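Local coordinates for cyclopropane mycolic acid synthase MmaA2 (Mycobacterium tuberculosis, PDB 1TPY), which converts a double bond of mycolic acids into a cis cyclopropane ring, using a methylene group from S-adenosyl-L-methionine, at residues Tyr232-Thr235 and Leu236-Ala240; Gln226-Gln229 and Pro230-Ala233; Lys193-Thr197 and Glu198-Gly202. All coordinates share one frame; numbering follows the deposited sequence.

Interaction 1: Tyr232-Thr235 and Leu236-Ala240; sequences YART and LDLWA. With 16A (cetyl-trimethyl-ammonium), chain D; CO3 (carbonate ion), chain B.
One face of the W239 indole carries the CG2 methyl of T235, a CH-pi contact 3.7 Å from CG2 to the centroid of the six-membered ring and 16° off its normal. At the indole edge, in plane, lies C1 of the cetyl-trimethyl-ammonium chain, 4.0 Å from W239 CZ3; Y33, which binds S-adenosyl-L-methionine, meets the indole edge-to-face. The same CZ3 meets the edge of the Y232 ring at CE1 (4.0 Å), while L236 CG approaches Y232 CD1 obliquely at 3.8 Å. Carbonate O2 lies in the Y232 ring plane at its edge and accepts from Y232 OH (2.7 Å); the carbonate, probably from the crystallisation liquor, is also hydrogen-bonded to H167 NE2 and C35 N. Y232, L236 and W239, spaced i, i+4, i+7, form the pocket-lining flank of helix 229-245, and the backbone bond from L236 N to Y232 O (2.7 Å) ties two of these residues. With chi1 at -63°, T235 sets CG2 opposite its backbone N and over the indole, leaving OG1 beside that N to bond with H231 O and A36 N. L236 CD2 reaches the detergent C1 at 3.6 Å, and the leucine also packs on C269, the active-site residue by similarity.

Interaction 2: Gln226-Gln229 and Pro230-Ala233; sequences QSLQ and PHYA. With 16A (cetyl-trimethyl-ammonium), chain D; CO3 (carbonate ion), chain B.
L228 O meets the first turn of the helix: H231 N donates to it at 2.8 Å from 43° out of the carbonyl plane, and Y232 N adds a weak bond at 3.4 Å. The H231 imidazole turns its edge to the same oxygen: L228 O lies near the ring plane, 3.7 Å from H231 CD2. H231 CD2 also touches L228 CB at 4.1 Å. Y232 N gives its stronger bond to Q229 O (3.1 Å), an i to i+3 bond again from well above the carbonyl plane, so that this one N-H is shared between two carbonyls. P230, lacking an N-H, sits in the opening turn, its ring crossed at about a right angle by the Q229 side chain. With CG anti to the backbone N (chi1 -176°) and the chain extended beyond it, Q229 carries NE2 to I278 O. Behind this, S227 OG accepts from Q229 N (3.3 Å) in an ST turn and is itself hydrogen-bonded to D279 OD2. Further out, L228 pairs through its backbone with V280, and H37 meets the H231 ring. The arrangement is a strand-to-helix junction, with L228 at the N-cap position, by which the chain leaves edge strand 221-227 and enters helix 229-245.

Interaction 3: Lys193-Thr197 and Glu198-Gly202; sequences KFIAT and EIFPG. With 16A (cetyl-trimethyl-ammonium), chain D.
F200 lies alongside I195, both side chains pointing the same way in the ligand pocket. F200 CB starts 3.7 Å from C12 of the cetyl-trimethyl-ammonium. Next, CG and CD1 run under C14, which stands 3.5 Å above the plane over the ring centre; F200 CD1, at the edge, also meets I195 CG2 (3.8 Å). CD2 and CE1 meet C14 too, CE2 meets C16, and the tip, F200 CZ, comes to C16 at 3.6 Å. I199 CG2 covers the opposite face, toward the rim, so the ring is sandwiched between a methyl and the ligand chain. Elsewhere on the turn, F194 turns its edge to the E198 carboxylate, F194 CD1 3.5 Å from E198 OE1 with the planes 75° apart; K264 adds a cation-pi contact to F194, and E198 OE2 makes a long, weak ion pair with R261 NH1. Around the wider pi-type turn at 195-197, I195 O accepts I199 N and, five residues on, F200 N (2.6 Å), from opposite faces of its plane; a water links A196 O to G202 N. The carboxylate beside a ring edge is consistent with weak attraction to its slightly positive hydrogens, whereas F200 and I195 offer the ligand a carbon surface, consistent with a pocket for an acyl chain.

Overall arrangement
All three contacts are local and partly buried, and all touch the cetyl-trimethyl-ammonium. Interactions 1 and 2 share Y232 and A233 on helix 229-245, centres about 11 Å apart: 226-233 starts the helix from an edge strand, 232-240 carries it along the pocket. Interaction 3 lies on helix 186-199, about 19 Å from interaction 1 between centres, with nearest atoms about 7 Å apart and the ligand reaching both. Chemistry follows place. Interaction 2 is mainly backbone bonding at a helix start; interactions 1 and 3 both come near the cofactor site, 1 with regular helical bonds and aromatic packing, 3 with aliphatic and aromatic packing on the ligand against a solvent-side carboxylate at a ring edge and a water bridge.

Interaction 1: Tyr232-Thr235 and Leu236-Ala240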
ATOM      1  N   TYR A 232       4.829  -4.387 -10.913  1.00 23.61           N
ATOM      2  CA  TYR A 232       4.266  -5.248  -9.884  1.00 26.12           C
ATOM      3  C   TYR A 232       4.496  -6.733 -10.140  1.00 26.81           C
ATOM      4  O   TYR A 232       4.761  -7.489  -9.205  1.00 27.27           O
ATOM      5  CB  TYR A 232       2.769  -4.985  -9.693  1.00 25.97           C
ATOM      6  CG  TYR A 232       2.391  -4.902  -8.232  1.00 24.39           C
ATOM      7  CD1 TYR A 232       3.109  -5.611  -7.274  1.00 24.72           C
ATOM      8  CD2 TYR A 232       1.349  -4.086  -7.800  1.00 26.68           C
ATOM      9  CE1 TYR A 232       2.813  -5.509  -5.925  1.00 23.19           C
ATOM     10  CE2 TYR A 232       1.040  -3.978  -6.444  1.00 26.04           C
ATOM     11  CZ  TYR A 232       1.784  -4.692  -5.516  1.00 25.60           C
ATOM     12  OH  TYR A 232       1.519  -4.577  -4.173  1.00 26.63           O
ATOM     13  N   ALA A 233       4.401  -7.153 -11.399  1.00 27.16           N
ATOM     14  CA  ALA A 233       4.623  -8.554 -11.729  1.00 26.00           C
ATOM     15  C   ALA A 233       6.020  -8.927 -11.258  1.00 25.93           C
ATOM     16  O   ALA A 233       6.225  -9.958 -10.607  1.00 24.56           O
ATOM     17  CB  ALA A 233       4.493  -8.768 -13.232  1.00 28.76           C
ATOM     18  N   ARG A 234       6.980  -8.067 -11.575  1.00 25.77           N
ATOM     19  CA  ARG A 234       8.363  -8.294 -11.180  1.00 25.47           C
ATOM     20  C   ARG A 234       8.521  -8.226  -9.664  1.00 25.18           C
ATOM     21  O   ARG A 234       9.241  -9.037  -9.070  1.00 25.08           O
ATOM     22  CB  ARG A 234       9.281  -7.266 -11.833  1.00 25.17           C
ATOM     23  CG  ARG A 234      10.733  -7.549 -11.554  1.00 32.31           C
ATOM     24  CD  ARG A 234      11.644  -6.626 -12.320  1.00 31.14           C
ATOM     25  NE  ARG A 234      13.031  -6.906 -11.980  1.00 35.05           N
ATOM     26  CZ  ARG A 234      14.059  -6.169 -12.384  1.00 36.79           C
ATOM     27  NH1 ARG A 234      13.856  -5.104 -13.149  1.00 34.95           N
ATOM     28  NH2 ARG A 234      15.290  -6.487 -12.004  1.00 38.59           N
ATOM     29  N   THR A 235       7.863  -7.253  -9.036  1.00 22.57           N
ATOM     30  CA  THR A 235       7.946  -7.127  -7.588  1.00 22.46           C
ATOM     31  C   THR A 235       7.433  -8.435  -6.998  1.00 21.86           C
ATOM     32  O   THR A 235       8.058  -9.024  -6.125  1.00 23.62           O
ATOM     33  CB  THR A 235       7.078  -5.964  -7.059  1.00 22.17           C
ATOM     34  OG1 THR A 235       7.568  -4.722  -7.581  1.00 22.00           O
ATOM     35  CG2 THR A 235       7.119  -5.919  -5.528  1.00 21.92           C
ATOM     36  N   LEU A 236       6.296  -8.891  -7.505  1.00 21.85           N
ATOM     37  CA  LEU A 236       5.685 -10.125  -7.043  1.00 22.03           C
ATOM     38  C   LEU A 236       6.558 -11.357  -7.278  1.00 21.82           C
ATOM     39  O   LEU A 236       6.604 -12.251  -6.431  1.00 20.68           O
ATOM     40  CB  LEU A 236       4.313 -10.290  -7.703  1.00 20.82           C
ATOM     41  CG  LEU A 236       3.240  -9.395  -7.062  1.00 21.68           C
ATOM     42  CD1 LEU A 236       2.013  -9.286  -7.943  1.00 20.92           C
ATOM     43  CD2 LEU A 236       2.869  -9.972  -5.708  1.00 19.39           C
ATOM     44  N   ASP A 237       7.249 -11.408  -8.418  1.00 23.04           N
ATOM     45  CA  ASP A 237       8.127 -12.538  -8.719  1.00 24.41           C
ATOM     46  C   ASP A 237       9.250 -12.573  -7.684  1.00 25.45           C
ATOM     47  O   ASP A 237       9.600 -13.634  -7.160  1.00 25.92           O
ATOM     48  CB  ASP A 237       8.761 -12.410 -10.117  1.00 26.83           C
ATOM     49  CG  ASP A 237       7.746 -12.528 -11.248  1.00 27.58           C
ATOM     50  OD1 ASP A 237       6.737 -13.239 -11.081  1.00 26.18           O
ATOM     51  OD2 ASP A 237       7.976 -11.921 -12.316  1.00 29.02           O
ATOM     52  N   LEU A 238       9.817 -11.405  -7.401  1.00 23.62           N
ATOM     53  CA  LEU A 238      10.906 -11.304  -6.442  1.00 24.40           C
ATOM     54  C   LEU A 238      10.469 -11.735  -5.041  1.00 23.44           C
ATOM     55  O   LEU A 238      11.206 -12.444  -4.349  1.00 23.84           O
ATOM     56  CB  LEU A 238      11.464  -9.876  -6.441  1.00 22.74           C
ATOM     57  CG  LEU A 238      12.225  -9.534  -7.729  1.00 24.46           C
ATOM     58  CD1 LEU A 238      12.413  -8.045  -7.841  1.00 24.97           C
ATOM     59  CD2 LEU A 238      13.576 -10.243  -7.739  1.00 25.32           C
ATOM     60  N   TRP A 239       9.272 -11.325  -4.627  1.00 22.68           N
ATOM     61  CA  TRP A 239       8.766 -11.712  -3.314  1.00 22.46           C
ATOM     62  C   TRP A 239       8.547 -13.219  -3.299  1.00 21.63           C
ATOM     63  O   TRP A 239       8.931 -13.899  -2.358  1.00 23.25           O
ATOM     64  CB  TRP A 239       7.435 -11.020  -2.998  1.00 20.09           C
ATOM     65  CG  TRP A 239       7.539  -9.577  -2.646  1.00 19.70           C
ATOM     66  CD1 TRP A 239       8.655  -8.903  -2.215  1.00 18.77           C
ATOM     67  CD2 TRP A 239       6.471  -8.629  -2.639  1.00 17.66           C
ATOM     68  NE1 TRP A 239       8.339  -7.594  -1.943  1.00 16.43           N
ATOM     69  CE2 TRP A 239       7.005  -7.398  -2.195  1.00 17.52           C
ATOM     70  CE3 TRP A 239       5.108  -8.699  -2.965  1.00 16.82           C
ATOM     71  CZ2 TRP A 239       6.225  -6.246  -2.071  1.00 17.93           C
ATOM     72  CZ3 TRP A 239       4.332  -7.557  -2.843  1.00 18.51           C
ATOM     73  CH2 TRP A 239       4.894  -6.343  -2.398  1.00 17.35           C
ATOM     74  N   ALA A 240       7.922 -13.731  -4.352  1.00 22.87           N
ATOM     75  CA  ALA A 240       7.653 -15.156  -4.453  1.00 22.02           C
ATOM     76  C   ALA A 240       8.952 -15.958  -4.367  1.00 23.04           C
ATOM     77  O   ALA A 240       9.052 -16.918  -3.606  1.00 21.66           O
ATOM     78  CB  ALA A 240       6.946 -15.456  -5.768  1.00 23.49           C
TER
HETATM   79  C1  16A D1901       0.553  -7.920  -3.947  1.00 28.91           C
HETATM   80  C2  16A D1901      -0.964  -7.951  -3.765  1.00 29.99           C
HETATM   81  C3  16A D1901      -1.666  -8.030  -5.130  1.00 30.46           C
HETATM   82  C4  16A D1901      -3.187  -8.089  -5.083  1.00 29.63           C
HETATM   83  C5  16A D1901      -3.734  -8.167  -6.518  1.00 28.27           C
HETATM   84  C6  16A D1901      -5.265  -8.231  -6.642  1.00 27.62           C
HETATM   85  C7  16A D1901      -6.007  -9.463  -6.066  1.00 26.89           C
HETATM   86  C8  16A D1901      -7.519  -9.323  -5.763  1.00 27.69           C
HETATM   87  C9  16A D1901      -7.963  -8.107  -4.916  1.00 27.18           C
HETATM   88  C10 16A D1901      -7.438  -8.048  -3.462  1.00 26.67           C
HETATM   89  C11 16A D1901      -7.477  -6.657  -2.780  1.00 28.97           C
HETATM   90  C12 16A D1901      -6.579  -6.509  -1.542  1.00 31.66           C
HETATM   91  C13 16A D1901      -5.280  -5.761  -1.859  1.00 33.07           C
HETATM   92  C14 16A D1901      -4.356  -5.705  -0.645  1.00 35.34           C
HETATM   93  C15 16A D1901      -2.993  -5.186  -1.135  1.00 36.54           C
HETATM   94  C16 16A D1901      -2.000  -5.268   0.042  1.00 37.00           C
HETATM   95  N1  16A D1901      -0.518  -4.904   0.022  1.00 37.05           N
HETATM   96  C17 16A D1901       0.358  -5.041   1.032  1.00 37.68           C
HETATM   97  C18 16A D1901       0.184  -5.578  -1.137  1.00 36.84           C
HETATM   98  C19 16A D1901      -0.393  -3.425  -0.270  1.00 36.17           C
HETATM   99  C   CO3 B 902      -0.021  -1.564  -3.919  1.00 25.75           C
HETATM  100  O1  CO3 B 902       1.314  -1.391  -4.561  1.00 23.36           O
HETATM  101  O2  CO3 B 902      -0.350  -2.742  -3.351  1.00 32.07           O
HETATM  102  O3  CO3 B 902      -0.908  -0.537  -3.912  1.00 31.85           O

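Interaction 2: Gln226-Gln229 and Pro230-Ala233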
ATOM      1  N   GLN A 226      -0.228   7.778 -12.632  1.00 23.68           N
ATOM      2  CA  GLN A 226       0.917   7.060 -13.186  1.00 21.31           C
ATOM      3  C   GLN A 226       0.819   5.580 -12.851  1.00 21.90           C
ATOM      4  O   GLN A 226       0.662   5.202 -11.690  1.00 19.67           O
ATOM      5  CB  GLN A 226       2.230   7.651 -12.648  1.00 20.54           C
ATOM      6  CG  GLN A 226       3.472   6.791 -12.887  1.00 21.65           C
ATOM      7  CD  GLN A 226       4.771   7.503 -12.505  1.00 23.51           C
ATOM      8  OE1 GLN A 226       4.788   8.364 -11.622  1.00 22.77           O
ATOM      9  NE2 GLN A 226       5.866   7.134 -13.164  1.00 23.60           N
ATOM     10  N   SER A 227       0.899   4.750 -13.886  1.00 22.04           N
ATOM     11  CA  SER A 227       0.815   3.307 -13.726  1.00 23.14           C
ATOM     12  C   SER A 227       2.187   2.685 -13.533  1.00 23.63           C
ATOM     13  O   SER A 227       3.169   3.132 -14.122  1.00 25.71           O
ATOM     14  CB  SER A 227       0.146   2.680 -14.955  1.00 22.94           C
ATOM     15  OG  SER A 227       0.092   1.268 -14.846  1.00 20.82           O
ATOM     16  N   LEU A 228       2.244   1.657 -12.694  1.00 24.57           N
ATOM     17  CA  LEU A 228       3.482   0.928 -12.420  1.00 24.72           C
ATOM     18  C   LEU A 228       3.211  -0.551 -12.690  1.00 24.82           C
ATOM     19  O   LEU A 228       3.931  -1.420 -12.202  1.00 24.73           O
ATOM     20  CB  LEU A 228       3.902   1.110 -10.953  1.00 24.44           C
ATOM     21  CG  LEU A 228       4.629   2.392 -10.520  1.00 26.11           C
ATOM     22  CD1 LEU A 228       3.931   3.618 -11.062  1.00 28.59           C
ATOM     23  CD2 LEU A 228       4.689   2.444  -9.009  1.00 27.02           C
ATOM     24  N   GLN A 229       2.167  -0.825 -13.469  1.00 25.20           N
ATOM     25  CA  GLN A 229       1.751  -2.196 -13.782  1.00 26.77           C
ATOM     26  C   GLN A 229       2.867  -3.218 -14.027  1.00 27.23           C
ATOM     27  O   GLN A 229       2.948  -4.228 -13.332  1.00 26.97           O
ATOM     28  CB  GLN A 229       0.800  -2.192 -14.985  1.00 28.20           C
ATOM     29  CG  GLN A 229       0.222  -3.555 -15.332  1.00 28.91           C
ATOM     30  CD  GLN A 229      -0.772  -3.482 -16.477  1.00 30.15           C
ATOM     31  OE1 GLN A 229      -0.428  -3.071 -17.586  1.00 29.90           O
ATOM     32  NE2 GLN A 229      -2.012  -3.878 -16.212  1.00 27.83           N
ATOM     33  N   PRO A 230       3.744  -2.970 -15.016  1.00 28.32           N
ATOM     34  CA  PRO A 230       4.835  -3.905 -15.314  1.00 28.79           C
ATOM     35  C   PRO A 230       5.768  -4.154 -14.133  1.00 28.99           C
ATOM     36  O   PRO A 230       6.407  -5.202 -14.040  1.00 30.52           O
ATOM     37  CB  PRO A 230       5.545  -3.233 -16.488  1.00 29.40           C
ATOM     38  CG  PRO A 230       5.352  -1.783 -16.198  1.00 28.50           C
ATOM     39  CD  PRO A 230       3.892  -1.738 -15.812  1.00 29.33           C
ATOM     40  N   HIS A 231       5.833  -3.185 -13.230  1.00 26.97           N
ATOM     41  CA  HIS A 231       6.688  -3.286 -12.057  1.00 25.67           C
ATOM     42  C   HIS A 231       6.146  -4.224 -10.981  1.00 24.72           C
ATOM     43  O   HIS A 231       6.917  -4.801 -10.221  1.00 22.09           O
ATOM     44  CB  HIS A 231       6.896  -1.895 -11.461  1.00 26.84           C
ATOM     45  CG  HIS A 231       7.617  -0.954 -12.374  1.00 27.40           C
ATOM     46  ND1 HIS A 231       8.990  -0.931 -12.483  1.00 28.52           N
ATOM     47  CD2 HIS A 231       7.155  -0.022 -13.241  1.00 26.74           C
ATOM     48  CE1 HIS A 231       9.345  -0.025 -13.377  1.00 25.70           C
ATOM     49  NE2 HIS A 231       8.250   0.540 -13.852  1.00 27.44           N
ATOM     50  N   TYR A 232       4.829  -4.387 -10.913  1.00 23.61           N
ATOM     51  CA  TYR A 232       4.266  -5.248  -9.884  1.00 26.12           C
ATOM     52  C   TYR A 232       4.496  -6.733 -10.140  1.00 26.81           C
ATOM     53  O   TYR A 232       4.761  -7.489  -9.205  1.00 27.27           O
ATOM     54  CB  TYR A 232       2.769  -4.985  -9.693  1.00 25.97           C
ATOM     55  CG  TYR A 232       2.391  -4.902  -8.232  1.00 24.39           C
ATOM     56  CD1 TYR A 232       3.109  -5.611  -7.274  1.00 24.72           C
ATOM     57  CD2 TYR A 232       1.349  -4.086  -7.800  1.00 26.68           C
ATOM     58  CE1 TYR A 232       2.813  -5.509  -5.925  1.00 23.19           C
ATOM     59  CE2 TYR A 232       1.040  -3.978  -6.444  1.00 26.04           C
ATOM     60  CZ  TYR A 232       1.784  -4.692  -5.516  1.00 25.60           C
ATOM     61  OH  TYR A 232       1.519  -4.577  -4.173  1.00 26.63           O
ATOM     62  N   ALA A 233       4.401  -7.153 -11.399  1.00 27.16           N
ATOM     63  CA  ALA A 233       4.623  -8.554 -11.729  1.00 26.00           C
ATOM     64  C   ALA A 233       6.020  -8.927 -11.258  1.00 25.93           C
ATOM     65  O   ALA A 233       6.225  -9.958 -10.607  1.00 24.56           O
ATOM     66  CB  ALA A 233       4.493  -8.768 -13.232  1.00 28.76           C
TER
HETATM   67  C1  16A D1901       0.553  -7.920  -3.947  1.00 28.91           C
HETATM   68  C2  16A D1901      -0.964  -7.951  -3.765  1.00 29.99           C
HETATM   69  C3  16A D1901      -1.666  -8.030  -5.130  1.00 30.46           C
HETATM   70  C4  16A D1901      -3.187  -8.089  -5.083  1.00 29.63           C
HETATM   71  C5  16A D1901      -3.734  -8.167  -6.518  1.00 28.27           C
HETATM   72  C6  16A D1901      -5.265  -8.231  -6.642  1.00 27.62           C
HETATM   73  C7  16A D1901      -6.007  -9.463  -6.066  1.00 26.89           C
HETATM   74  C8  16A D1901      -7.519  -9.323  -5.763  1.00 27.69           C
HETATM   75  C9  16A D1901      -7.963  -8.107  -4.916  1.00 27.18           C
HETATM   76  C10 16A D1901      -7.438  -8.048  -3.462  1.00 26.67           C
HETATM   77  C11 16A D1901      -7.477  -6.657  -2.780  1.00 28.97           C
HETATM   78  C12 16A D1901      -6.579  -6.509  -1.542  1.00 31.66           C
HETATM   79  C13 16A D1901      -5.280  -5.761  -1.859  1.00 33.07           C
HETATM   80  C14 16A D1901      -4.356  -5.705  -0.645  1.00 35.34           C
HETATM   81  C15 16A D1901      -2.993  -5.186  -1.135  1.00 36.54           C
HETATM   82  C16 16A D1901      -2.000  -5.268   0.042  1.00 37.00           C
HETATM   83  N1  16A D1901      -0.518  -4.904   0.022  1.00 37.05           N
HETATM   84  C17 16A D1901       0.358  -5.041   1.032  1.00 37.68           C
HETATM   85  C18 16A D1901       0.184  -5.578  -1.137  1.00 36.84           C
HETATM   86  C19 16A D1901      -0.393  -3.425  -0.270  1.00 36.17           C
HETATM   87  C   CO3 B 902      -0.021  -1.564  -3.919  1.00 25.75           C
HETATM   88  O1  CO3 B 902       1.314  -1.391  -4.561  1.00 23.36           O
HETATM   89  O2  CO3 B 902      -0.350  -2.742  -3.351  1.00 32.07           O
HETATM   90  O3  CO3 B 902      -0.908  -0.537  -3.912  1.00 31.85           O

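Interaction 3: Lys193-Thr197 and Glu198-Gly202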
ATOM      1  N   LYS A 193     -11.517 -15.245  -5.337  1.00 31.09           N
ATOM      2  CA  LYS A 193     -12.232 -15.687  -4.153  1.00 32.50           C
ATOM      3  C   LYS A 193     -11.196 -16.127  -3.110  1.00 32.47           C
ATOM      4  O   LYS A 193     -11.331 -15.840  -1.921  1.00 31.12           O
ATOM      5  CB  LYS A 193     -13.163 -16.845  -4.513  1.00 34.50           C
ATOM      6  CG  LYS A 193     -14.088 -17.282  -3.388  1.00 37.99           C
ATOM      7  CD  LYS A 193     -14.937 -18.473  -3.821  1.00 39.81           C
ATOM      8  CE  LYS A 193     -15.850 -18.948  -2.697  1.00 41.33           C
ATOM      9  NZ  LYS A 193     -16.601 -20.178  -3.092  1.00 43.22           N
ATOM     10  N   PHE A 194     -10.161 -16.820  -3.576  1.00 31.17           N
ATOM     11  CA  PHE A 194      -9.082 -17.293  -2.714  1.00 30.26           C
ATOM     12  C   PHE A 194      -8.429 -16.113  -1.987  1.00 30.14           C
ATOM     13  O   PHE A 194      -8.214 -16.153  -0.773  1.00 30.59           O
ATOM     14  CB  PHE A 194      -8.037 -18.036  -3.558  1.00 28.08           C
ATOM     15  CG  PHE A 194      -6.681 -18.125  -2.918  1.00 27.09           C
ATOM     16  CD1 PHE A 194      -6.455 -18.971  -1.837  1.00 25.32           C
ATOM     17  CD2 PHE A 194      -5.624 -17.345  -3.391  1.00 26.37           C
ATOM     18  CE1 PHE A 194      -5.193 -19.040  -1.234  1.00 26.10           C
ATOM     19  CE2 PHE A 194      -4.356 -17.408  -2.791  1.00 25.54           C
ATOM     20  CZ  PHE A 194      -4.144 -18.257  -1.712  1.00 23.95           C
ATOM     21  N   ILE A 195      -8.112 -15.066  -2.737  1.00 28.73           N
ATOM     22  CA  ILE A 195      -7.489 -13.886  -2.149  1.00 29.78           C
ATOM     23  C   ILE A 195      -8.386 -13.290  -1.057  1.00 31.25           C
ATOM     24  O   ILE A 195      -7.930 -13.001   0.051  1.00 30.29           O
ATOM     25  CB  ILE A 195      -7.226 -12.813  -3.223  1.00 27.12           C
ATOM     26  CG1 ILE A 195      -6.231 -13.338  -4.260  1.00 27.26           C
ATOM     27  CG2 ILE A 195      -6.676 -11.556  -2.573  1.00 28.43           C
ATOM     28  CD1 ILE A 195      -4.818 -13.519  -3.731  1.00 26.21           C
ATOM     29  N   ALA A 196      -9.666 -13.123  -1.378  1.00 32.37           N
ATOM     30  CA  ALA A 196     -10.632 -12.555  -0.444  1.00 33.60           C
ATOM     31  C   ALA A 196     -10.909 -13.455   0.756  1.00 34.47           C
ATOM     32  O   ALA A 196     -11.302 -12.983   1.816  1.00 36.09           O
ATOM     33  CB  ALA A 196     -11.929 -12.261  -1.170  1.00 33.61           C
ATOM     34  N   THR A 197     -10.692 -14.753   0.591  1.00 35.11           N
ATOM     35  CA  THR A 197     -10.952 -15.701   1.664  1.00 35.51           C
ATOM     36  C   THR A 197      -9.748 -16.049   2.535  1.00 34.90           C
ATOM     37  O   THR A 197      -9.879 -16.159   3.755  1.00 36.94           O
ATOM     38  CB  THR A 197     -11.541 -17.015   1.087  1.00 36.82           C
ATOM     39  OG1 THR A 197     -12.797 -16.735   0.456  1.00 37.92           O
ATOM     40  CG2 THR A 197     -11.750 -18.046   2.184  1.00 35.71           C
ATOM     41  N   GLU A 198      -8.575 -16.208   1.926  1.00 33.37           N
ATOM     42  CA  GLU A 198      -7.392 -16.595   2.693  1.00 31.77           C
ATOM     43  C   GLU A 198      -6.260 -15.577   2.771  1.00 30.38           C
ATOM     44  O   GLU A 198      -5.321 -15.763   3.542  1.00 30.32           O
ATOM     45  CB  GLU A 198      -6.819 -17.902   2.127  1.00 33.28           C
ATOM     46  CG  GLU A 198      -7.852 -18.981   1.823  1.00 35.66           C
ATOM     47  CD  GLU A 198      -7.216 -20.292   1.384  1.00 37.89           C
ATOM     48  OE1 GLU A 198      -7.858 -21.043   0.617  1.00 39.30           O
ATOM     49  OE2 GLU A 198      -6.078 -20.577   1.815  1.00 37.43           O
ATOM     50  N   ILE A 199      -6.339 -14.503   1.989  1.00 29.09           N
ATOM     51  CA  ILE A 199      -5.257 -13.521   1.976  1.00 26.71           C
ATOM     52  C   ILE A 199      -5.628 -12.123   2.441  1.00 25.84           C
ATOM     53  O   ILE A 199      -5.055 -11.608   3.403  1.00 25.45           O
ATOM     54  CB  ILE A 199      -4.638 -13.414   0.554  1.00 26.05           C
ATOM     55  CG1 ILE A 199      -4.347 -14.817   0.008  1.00 25.27           C
ATOM     56  CG2 ILE A 199      -3.363 -12.585   0.598  1.00 23.58           C
ATOM     57  CD1 ILE A 199      -3.380 -15.637   0.867  1.00 26.75           C
ATOM     58  N   PHE A 200      -6.577 -11.506   1.745  1.00 25.97           N
ATOM     59  CA  PHE A 200      -7.012 -10.161   2.076  1.00 24.81           C
ATOM     60  C   PHE A 200      -8.510 -10.033   2.294  1.00 25.76           C
ATOM     61  O   PHE A 200      -9.214  -9.453   1.471  1.00 26.36           O
ATOM     62  CB  PHE A 200      -6.599  -9.187   0.970  1.00 26.57           C
ATOM     63  CG  PHE A 200      -5.117  -9.047   0.809  1.00 28.27           C
ATOM     64  CD1 PHE A 200      -4.509  -9.326  -0.414  1.00 29.12           C
ATOM     65  CD2 PHE A 200      -4.326  -8.631   1.875  1.00 27.94           C
ATOM     66  CE1 PHE A 200      -3.132  -9.190  -0.570  1.00 28.03           C
ATOM     67  CE2 PHE A 200      -2.950  -8.490   1.726  1.00 28.68           C
ATOM     68  CZ  PHE A 200      -2.353  -8.772   0.498  1.00 27.71           C
ATOM     69  N   PRO A 201      -9.026 -10.583   3.398  1.00 25.89           N
ATOM     70  CA  PRO A 201     -10.468 -10.451   3.617  1.00 25.03           C
ATOM     71  C   PRO A 201     -10.806  -8.958   3.602  1.00 26.03           C
ATOM     72  O   PRO A 201     -10.021  -8.137   4.083  1.00 25.42           O
ATOM     73  CB  PRO A 201     -10.663 -11.065   4.998  1.00 25.73           C
ATOM     74  CG  PRO A 201      -9.597 -12.112   5.045  1.00 27.63           C
ATOM     75  CD  PRO A 201      -8.398 -11.418   4.434  1.00 23.30           C
ATOM     76  N   GLY A 202     -11.959  -8.607   3.042  1.00 26.58           N
ATOM     77  CA  GLY A 202     -12.354  -7.209   2.986  1.00 26.21           C
ATOM     78  C   GLY A 202     -11.652  -6.444   1.878  1.00 26.62           C
ATOM     79  O   GLY A 202     -11.972  -5.288   1.621  1.00 26.03           O
TER
HETATM   80  C1  16A D1901       0.553  -7.920  -3.947  1.00 28.91           C
HETATM   81  C2  16A D1901      -0.964  -7.951  -3.765  1.00 29.99           C
HETATM   82  C3  16A D1901      -1.666  -8.030  -5.130  1.00 30.46           C
HETATM   83  C4  16A D1901      -3.187  -8.089  -5.083  1.00 29.63           C
HETATM   84  C5  16A D1901      -3.734  -8.167  -6.518  1.00 28.27           C
HETATM   85  C6  16A D1901      -5.265  -8.231  -6.642  1.00 27.62           C
HETATM   86  C7  16A D1901      -6.007  -9.463  -6.066  1.00 26.89           C
HETATM   87  C8  16A D1901      -7.519  -9.323  -5.763  1.00 27.69           C
HETATM   88  C9  16A D1901      -7.963  -8.107  -4.916  1.00 27.18           C
HETATM   89  C10 16A D1901      -7.438  -8.048  -3.462  1.00 26.67           C
HETATM   90  C11 16A D1901      -7.477  -6.657  -2.780  1.00 28.97           C
HETATM   91  C12 16A D1901      -6.579  -6.509  -1.542  1.00 31.66           C
HETATM   92  C13 16A D1901      -5.280  -5.761  -1.859  1.00 33.07           C
HETATM   93  C14 16A D1901      -4.356  -5.705  -0.645  1.00 35.34           C
HETATM   94  C15 16A D1901      -2.993  -5.186  -1.135  1.00 36.54           C
HETATM   95  C16 16A D1901      -2.000  -5.268   0.042  1.00 37.00           C
HETATM   96  N1  16A D1901      -0.518  -4.904   0.022  1.00 37.05           N
HETATM   97  C17 16A D1901       0.358  -5.041   1.032  1.00 37.68           C
HETATM   98  C18 16A D1901       0.184  -5.578  -1.137  1.00 36.84           C
HETATM   99  C19 16A D1901      -0.393  -3.425  -0.270  1.00 36.17           C
HETATM  100  O   HOH W   1     -13.578 -10.598   1.908  1.00 41.85           O